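Local structure of D-galactonate dehydratase family member RspA (Pantoea ananatis, 3T6C) at residues I318-S323 against K332-Y337; Q96-S101 against N112-I117. The protein dehydrates D-gluconate to 2-dehydro-3-deoxy-D-gluconate with low activity in vitro, using one magnesium ion per subunit. One frame throughout, in Å; residues are numbered along the deposited sequence.

Contact 1. Residues I318-S323 against K332-Y337; sequences IRCHIS and KKIAIY
Between Ile318 and Cys320, the two residues that touch Ile334, the NH2 of Arg319 is gripped by two carboxylates: it forms a salt bridge with Glu375 and a hydrogen bond with Glu272, a magnesium ligand, while NH1 bonds to the carbonyl of Ala346. Arg319 also touches the bound D-gluconate. The flanking side chains turn the other way, toward helix 328-340, where the contact is wholly apolar. Ile318 and Ile334 cross at about a right angle, with CG1 of Ile318 3.9 Å from CG2 of Ile334. The other branch of Ile334 runs along the loop, bringing CD1 to 4.2 Å from SG of Cys320. With chi1 at -72°, CG2 lies opposite the backbone N of Ile334 and CG1 opposite its carbonyl carbon. Within 318-323, CD1 of Ile318 lies 3.9 Å from SG of Cys320, making one continuous apolar surface. Trp306 of helix 303-311 packs on both isoleucines, and Ile325 covers Cys320 and Ile334. The chain thus divides its chemistry at the end of strand 317-318: charge turns into the substrate pocket, hydrocarbon and sulfur into the layer between the barrel strands and their outer helices. No hydrogen bond joins the segments; their contact is apolar and buried.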
ATOM      1  N   ILE A 318      13.635 -15.001  15.645  1.00  7.56           N
ATOM      2  CA  ILE A 318      12.809 -16.139  15.206  1.00  7.14           C
ATOM      3  C   ILE A 318      13.088 -17.295  16.177  1.00  7.20           C
ATOM      4  O   ILE A 318      14.227 -17.632  16.504  1.00  9.80           O
ATOM      5  CB  ILE A 318      13.100 -16.465  13.709  1.00  8.29           C
ATOM      6  CG1 ILE A 318      12.182 -17.601  13.238  1.00  7.14           C
ATOM      7  CG2 ILE A 318      14.515 -16.945  13.490  1.00  7.96           C
ATOM      8  CD1 ILE A 318      10.688 -17.234  13.276  1.00  9.49           C
ATOM      9  N   ARG A 319      11.985 -17.811  16.718  1.00  7.60           N
ATOM     10  CA  ARG A 319      11.951 -18.776  17.830  1.00  6.62           C
ATOM     11  C   ARG A 319      11.712 -20.241  17.504  1.00  8.67           C
ATOM     12  O   ARG A 319      11.364 -21.023  18.410  1.00  9.84           O
ATOM     13  CB  ARG A 319      10.967 -18.310  18.927  1.00  7.96           C
ATOM     14  CG  ARG A 319      11.384 -16.997  19.605  1.00  8.02           C
ATOM     15  CD  ARG A 319      12.345 -17.302  20.779  1.00 10.09           C
ATOM     16  NE  ARG A 319      11.698 -18.189  21.764  1.00  9.44           N
ATOM     17  CZ  ARG A 319      12.336 -19.130  22.485  1.00  9.12           C
ATOM     18  NH1 ARG A 319      13.637 -19.433  22.286  1.00  8.52           N
ATOM     19  NH2 ARG A 319      11.666 -19.821  23.418  1.00  9.16           N
ATOM     20  N   CYS A 320      11.780 -20.607  16.233  1.00  8.08           N
ATOM     21  CA  CYS A 320      11.273 -21.953  15.899  1.00  7.68           C
ATOM     22  C   CYS A 320      11.849 -23.055  16.761  1.00  8.62           C
ATOM     23  O   CYS A 320      13.063 -23.058  17.134  1.00  9.63           O
ATOM     24  CB  CYS A 320      11.637 -22.307  14.476  1.00  7.93           C
ATOM     25  SG  CYS A 320      10.862 -21.145  13.281  1.00 13.47           S
ATOM     26  N   HIS A 321      10.971 -24.038  17.024  1.00  9.26           N
ATOM     27  CA  HIS A 321      11.402 -25.338  17.560  1.00  9.13           C
ATOM     28  C   HIS A 321      11.775 -26.026  16.259  1.00  8.27           C
ATOM     29  O   HIS A 321      10.885 -26.347  15.408  1.00 10.56           O
ATOM     30  CB  HIS A 321      10.167 -25.965  18.232  1.00 10.58           C
ATOM     31  CG  HIS A 321      10.396 -27.310  18.873  1.00  9.90           C
ATOM     32  ND1 HIS A 321      11.061 -27.456  20.073  1.00 12.25           N
ATOM     33  CD2 HIS A 321       9.960 -28.539  18.528  1.00 11.44           C
ATOM     34  CE1 HIS A 321      11.081 -28.739  20.403  1.00 12.86           C
ATOM     35  NE2 HIS A 321      10.395 -29.413  19.492  1.00 12.78           N
ATOM     36  N   ILE A 322      13.060 -26.304  16.059  0.62  9.07           N
ATOM     37  CA  ILE A 322      13.454 -26.687  14.703  0.62  8.69           C
ATOM     38  C   ILE A 322      12.864 -28.039  14.292  0.62 10.91           C
ATOM     39  O   ILE A 322      12.683 -28.290  13.099  0.62  9.73           O
ATOM     40  CB  ILE A 322      14.983 -26.608  14.436  0.62  6.60           C
ATOM     41  CG1 ILE A 322      15.784 -27.628  15.256  0.62  8.90           C
ATOM     42  CG2 ILE A 322      15.473 -25.148  14.600  0.62  9.76           C
ATOM     43  CD1 ILE A 322      17.274 -27.644  14.861  0.62 11.16           C
ATOM     44  N   SER A 323      12.592 -28.922  15.248  1.00  9.27           N
ATOM     45  CA  SER A 323      11.931 -30.169  14.795  1.00  7.90           C
ATOM     46  C   SER A 323      10.507 -29.902  14.301  1.00  8.54           C
ATOM     47  O   SER A 323       9.997 -30.637  13.442  1.00 11.11           O
ATOM     48  CB  SER A 323      11.992 -31.250  15.885  1.00  8.20           C
ATOM     49  OG  SER A 323      11.248 -30.905  17.063  1.00 10.34           O
ATOM     50  N   LYS A 332      18.197 -24.046   8.602  1.00  9.09           N
ATOM     51  CA  LYS A 332      19.264 -23.253   8.005  1.00  9.16           C
ATOM     52  C   LYS A 332      18.678 -22.251   7.037  1.00  7.62           C
ATOM     53  O   LYS A 332      19.137 -21.078   6.968  1.00  8.89           O
ATOM     54  CB  LYS A 332      20.292 -24.188   7.307  1.00  7.64           C
ATOM     55  CG  LYS A 332      21.453 -23.477   6.656  1.00 11.17           C
ATOM     56  CD  LYS A 332      22.311 -22.758   7.670  1.00 13.65           C
ATOM     57  CE  LYS A 332      23.633 -22.339   7.041  1.00 22.52           C
ATOM     58  NZ  LYS A 332      24.446 -21.529   7.955  1.00 17.53           N
ATOM     59  N   LYS A 333      17.651 -22.670   6.307  1.00  7.68           N
ATOM     60  CA  LYS A 333      16.984 -21.744   5.361  1.00  9.72           C
ATOM     61  C   LYS A 333      16.290 -20.593   6.097  1.00  8.62           C
ATOM     62  O   LYS A 333      16.376 -19.453   5.670  1.00  9.17           O
ATOM     63  CB  LYS A 333      15.989 -22.462   4.451  1.00  7.72           C
ATOM     64  CG  LYS A 333      16.709 -23.546   3.638  1.00  9.85           C
ATOM     65  CD  LYS A 333      15.694 -24.217   2.747  1.00 13.11           C
ATOM     66  CE  LYS A 333      16.455 -25.351   1.970  1.00 14.73           C
ATOM     67  NZ  LYS A 333      15.435 -26.263   1.387  1.00 20.78           N
ATOM     68  N   ILE A 334      15.625 -20.888   7.209  1.00  7.41           N
ATOM     69  CA  ILE A 334      14.966 -19.823   7.967  1.00  7.56           C
ATOM     70  C   ILE A 334      16.018 -18.911   8.592  1.00 11.40           C
ATOM     71  O   ILE A 334      15.824 -17.696   8.694  1.00  9.68           O
ATOM     72  CB  ILE A 334      14.099 -20.462   9.096  1.00  9.64           C
ATOM     73  CG1 ILE A 334      12.872 -21.137   8.450  1.00 10.03           C
ATOM     74  CG2 ILE A 334      13.654 -19.349  10.076  1.00 12.58           C
ATOM     75  CD1 ILE A 334      12.161 -22.128   9.367  1.00 10.58           C
ATOM     76  N   ALA A 335      17.151 -19.488   9.041  1.00  9.54           N
ATOM     77  CA  ALA A 335      18.190 -18.653   9.629  1.00  8.66           C
ATOM     78  C   ALA A 335      18.729 -17.665   8.572  1.00  9.27           C
ATOM     79  O   ALA A 335      18.967 -16.498   8.864  1.00  8.75           O
ATOM     80  CB  ALA A 335      19.302 -19.549  10.179  1.00  9.08           C
ATOM     81  N   ILE A 336      18.960 -18.153   7.364  1.00  8.46           N
ATOM     82  CA  ILE A 336      19.432 -17.310   6.236  1.00  7.61           C
ATOM     83  C   ILE A 336      18.377 -16.273   5.818  1.00  8.86           C
ATOM     84  O   ILE A 336      18.697 -15.080   5.615  1.00 10.22           O
ATOM     85  CB  ILE A 336      19.832 -18.200   5.059  1.00  6.63           C
ATOM     86  CG1 ILE A 336      21.177 -18.860   5.399  1.00 10.41           C
ATOM     87  CG2 ILE A 336      19.883 -17.351   3.739  1.00  9.96           C
ATOM     88  CD1 ILE A 336      21.559 -19.992   4.440  1.00 13.76           C
ATOM     89  N   TYR A 337      17.133 -16.696   5.729  1.00  7.51           N
ATOM     90  CA  TYR A 337      16.074 -15.735   5.375  1.00  7.70           C
ATOM     91  C   TYR A 337      16.006 -14.609   6.429  1.00  9.26           C
ATOM     92  O   TYR A 337      15.837 -13.438   6.103  1.00  9.31           O
ATOM     93  CB  TYR A 337      14.728 -16.484   5.289  1.00  8.13           C
ATOM     94  CG  TYR A 337      13.736 -15.754   4.416  1.00  9.53           C
ATOM     95  CD1 TYR A 337      13.730 -15.990   3.050  1.00 13.83           C
ATOM     96  CD2 TYR A 337      12.832 -14.848   4.952  1.00 10.54           C
ATOM     97  CE1 TYR A 337      12.883 -15.310   2.202  1.00 11.59           C
ATOM     98  CE2 TYR A 337      11.982 -14.139   4.095  1.00  9.11           C
ATOM     99  CZ  TYR A 337      12.030 -14.365   2.738  1.00 11.18           C
ATOM    100  OH  TYR A 337      11.152 -13.695   1.905  1.00 13.59           O
TER

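Contact 2. Residues Q96-S101 against N112-I117; sequences QSAAVS and NALSGI
Ala98 is the first residue of 96-101 to meet the neighbouring helix, its methyl pointing at Leu114 with CB 3.7 Å from CD1. Phe82 of helix 68-83 also packs on Ala98, so this small side chain sits among three helices. One residue on, Ala99 takes the other branch of the same leucine: its CB lies 3.9 Å from CD2 of Leu114, and its CA lies at 4.0 Å. The leucine fork therefore spans two consecutive alanines, one methyl on each. Its reach comes from an extended first torsion, chi1 179°, which sets CG opposite the backbone N. Because the two residues that meet Leu114 carry only methyls, the backbones can come close, the CA atoms of Ala99 and Leu114 being 6.8 Å apart. At its end the segment turns, and the carbonyl O of Ala98 accepts two bonds from Ser101, from N at 3.1 Å and from OG at 2.8 Å. The hydroxyl bond meets that carbonyl at 131°, tilted 20° from its plane. Ser101 OG is also hydrogen-bonded to Arg67 of a neighbouring subunit. Helices 91-100 and 108-129 join here in the helical part of the N-terminal capping domain characteristic of the enolase superfamily.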
ATOM      1  N   GLN A  96      12.846 -32.819   0.465  1.00  9.52           N
ATOM      2  CA  GLN A  96      11.767 -32.346  -0.390  1.00 10.92           C
ATOM      3  C   GLN A  96      10.769 -33.452  -0.704  1.00 11.35           C
ATOM      4  O   GLN A  96       9.563 -33.250  -0.641  1.00 11.10           O
ATOM      5  CB  GLN A  96      12.367 -31.822  -1.708  1.00 10.47           C
ATOM      6  CG  GLN A  96      13.250 -30.596  -1.544  1.00 10.64           C
ATOM      7  CD  GLN A  96      12.450 -29.366  -1.149  1.00 16.39           C
ATOM      8  OE1 GLN A  96      11.270 -29.294  -1.446  1.00 22.20           O
ATOM      9  NE2 GLN A  96      13.087 -28.404  -0.477  1.00 14.93           N
ATOM     10  N   SER A  97      11.275 -34.631  -1.043  1.00  7.63           N
ATOM     11  CA  SER A  97      10.382 -35.761  -1.342  1.00  8.47           C
ATOM     12  C   SER A  97       9.671 -36.318  -0.092  1.00  9.76           C
ATOM     13  O   SER A  97       8.447 -36.605  -0.154  1.00 10.11           O
ATOM     14  CB  SER A  97      11.140 -36.855  -2.125  1.00 10.02           C
ATOM     15  OG  SER A  97      12.207 -37.411  -1.333  1.00  9.31           O
ATOM     16  N   ALA A  98      10.362 -36.426   1.036  1.00  9.70           N
ATOM     17  CA  ALA A  98       9.664 -36.932   2.237  1.00  8.77           C
ATOM     18  C   ALA A  98       8.591 -35.923   2.628  1.00  8.54           C
ATOM     19  O   ALA A  98       7.478 -36.322   3.036  1.00 10.01           O
ATOM     20  CB  ALA A  98      10.661 -37.148   3.380  1.00  8.31           C
ATOM     21  N   ALA A  99       8.884 -34.619   2.473  1.00  8.42           N
ATOM     22  CA  ALA A  99       7.957 -33.586   2.891  1.00  7.98           C
ATOM     23  C   ALA A  99       6.602 -33.692   2.184  1.00 10.79           C
ATOM     24  O   ALA A  99       5.584 -33.384   2.788  1.00 12.02           O
ATOM     25  CB  ALA A  99       8.559 -32.171   2.649  1.00  8.19           C
ATOM     26  N   VAL A 100       6.614 -34.051   0.910  1.00  8.43           N
ATOM     27  CA  VAL A 100       5.399 -34.173   0.122  1.00  7.39           C
ATOM     28  C   VAL A 100       4.875 -35.585  -0.021  1.00  9.01           C
ATOM     29  O   VAL A 100       3.903 -35.791  -0.746  1.00  9.41           O
ATOM     30  CB  VAL A 100       5.553 -33.531  -1.294  1.00  9.48           C
ATOM     31  CG1 VAL A 100       5.894 -32.021  -1.161  1.00 10.49           C
ATOM     32  CG2 VAL A 100       6.596 -34.294  -2.167  1.00  9.12           C
ATOM     33  N   SER A 101       5.508 -36.574   0.640  1.00  8.19           N
ATOM     34  CA  SER A 101       5.178 -37.989   0.368  1.00  9.91           C
ATOM     35  C   SER A 101       3.736 -38.347   0.716  1.00  9.84           C
ATOM     36  O   SER A 101       3.153 -39.204   0.065  1.00 10.63           O
ATOM     37  CB  SER A 101       6.166 -38.903   1.121  1.00 12.72           C
ATOM     38  OG  SER A 101       6.091 -38.676   2.546  1.00 11.82           O
ATOM     39  N   ASN A 112       7.777 -32.973  12.590  1.00  8.99           N
ATOM     40  CA  ASN A 112       8.679 -33.582  13.567  1.00  7.51           C
ATOM     41  C   ASN A 112       9.195 -34.922  13.074  1.00 10.86           C
ATOM     42  O   ASN A 112      10.375 -35.251  13.270  1.00  9.99           O
ATOM     43  CB  ASN A 112       7.976 -33.742  14.913  1.00  6.98           C
ATOM     44  CG  ASN A 112       8.159 -32.535  15.782  1.00 10.18           C
ATOM     45  OD1 ASN A 112       9.158 -32.440  16.483  1.00 12.61           O
ATOM     46  ND2 ASN A 112       7.229 -31.566  15.703  1.00 10.04           N
ATOM     47  N   ALA A 113       8.327 -35.704  12.438  1.00  9.36           N
ATOM     48  CA  ALA A 113       8.811 -36.937  11.818  1.00  9.97           C
ATOM     49  C   ALA A 113       9.920 -36.637  10.787  1.00 11.58           C
ATOM     50  O   ALA A 113      10.948 -37.324  10.745  1.00 12.23           O
ATOM     51  CB  ALA A 113       7.658 -37.702  11.165  1.00 10.14           C
ATOM     52  N   LEU A 114       9.705 -35.642   9.924  1.00  9.81           N
ATOM     53  CA  LEU A 114      10.666 -35.245   8.899  1.00  8.64           C
ATOM     54  C   LEU A 114      11.966 -34.786   9.564  1.00  9.99           C
ATOM     55  O   LEU A 114      13.073 -35.094   9.087  1.00 10.52           O
ATOM     56  CB  LEU A 114      10.014 -34.137   8.052  1.00 11.36           C
ATOM     57  CG  LEU A 114      10.872 -33.571   6.956  1.00 15.06           C
ATOM     58  CD1 LEU A 114      11.373 -34.687   6.020  1.00 23.64           C
ATOM     59  CD2 LEU A 114       9.960 -32.535   6.244  1.00 17.34           C
ATOM     60  N   SER A 115      11.848 -34.046  10.678  1.00  7.65           N
ATOM     61  CA  SER A 115      13.060 -33.586  11.392  1.00  8.10           C
ATOM     62  C   SER A 115      13.928 -34.720  11.893  1.00 10.83           C
ATOM     63  O   SER A 115      15.170 -34.656  11.839  1.00  9.46           O
ATOM     64  CB  SER A 115      12.604 -32.760  12.645  1.00  9.73           C
ATOM     65  OG  SER A 115      13.739 -32.367  13.396  1.00 10.59           O
ATOM     66  N   GLY A 116      13.300 -35.788  12.393  1.00  8.83           N
ATOM     67  CA  GLY A 116      14.074 -36.877  12.946  1.00  9.10           C
ATOM     68  C   GLY A 116      14.938 -37.476  11.835  1.00 11.13           C
ATOM     69  O   GLY A 116      16.136 -37.781  12.050  1.00 10.64           O
ATOM     70  N   ILE A 117      14.338 -37.613  10.652  0.56  9.05           N
ATOM     71  CA  ILE A 117      15.049 -38.097   9.466  0.56 10.39           C
ATOM     72  C   ILE A 117      16.148 -37.139   9.049  0.56 11.35           C
ATOM     73  O   ILE A 117      17.295 -37.533   8.888  0.56  9.26           O
ATOM     74  CB  ILE A 117      14.076 -38.301   8.280  0.56  9.87           C
ATOM     75  CG1 ILE A 117      13.041 -39.399   8.599  0.56 12.40           C
ATOM     76  CG2 ILE A 117      14.837 -38.662   7.022  0.56 11.99           C
ATOM     77  CD1 ILE A 117      13.622 -40.611   9.253  0.56 10.93           C
TER

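Overall arrangement
Contact 2 comes first along the chain, in the N-terminal capping domain, and closes before contact 1 opens in the C-terminal barrel domain; their centres lie about 16 Å apart. Contact 1 ties strand 317-318 and its following loop to helix 328-340, a beta-alpha unit of the barrel, whereas contact 2 joins two helices of the cap. The two meet where helix 108-129 lies against the loop of residues 318-323: OG of Ser323 is 2.7 Å from OD1 of Asn112, a probable hydrogen bond, and Ser115 packs on Ser323, so the loop that carries substrate-binding Arg319 also makes, at its far end, part of the interface between cap and barrel.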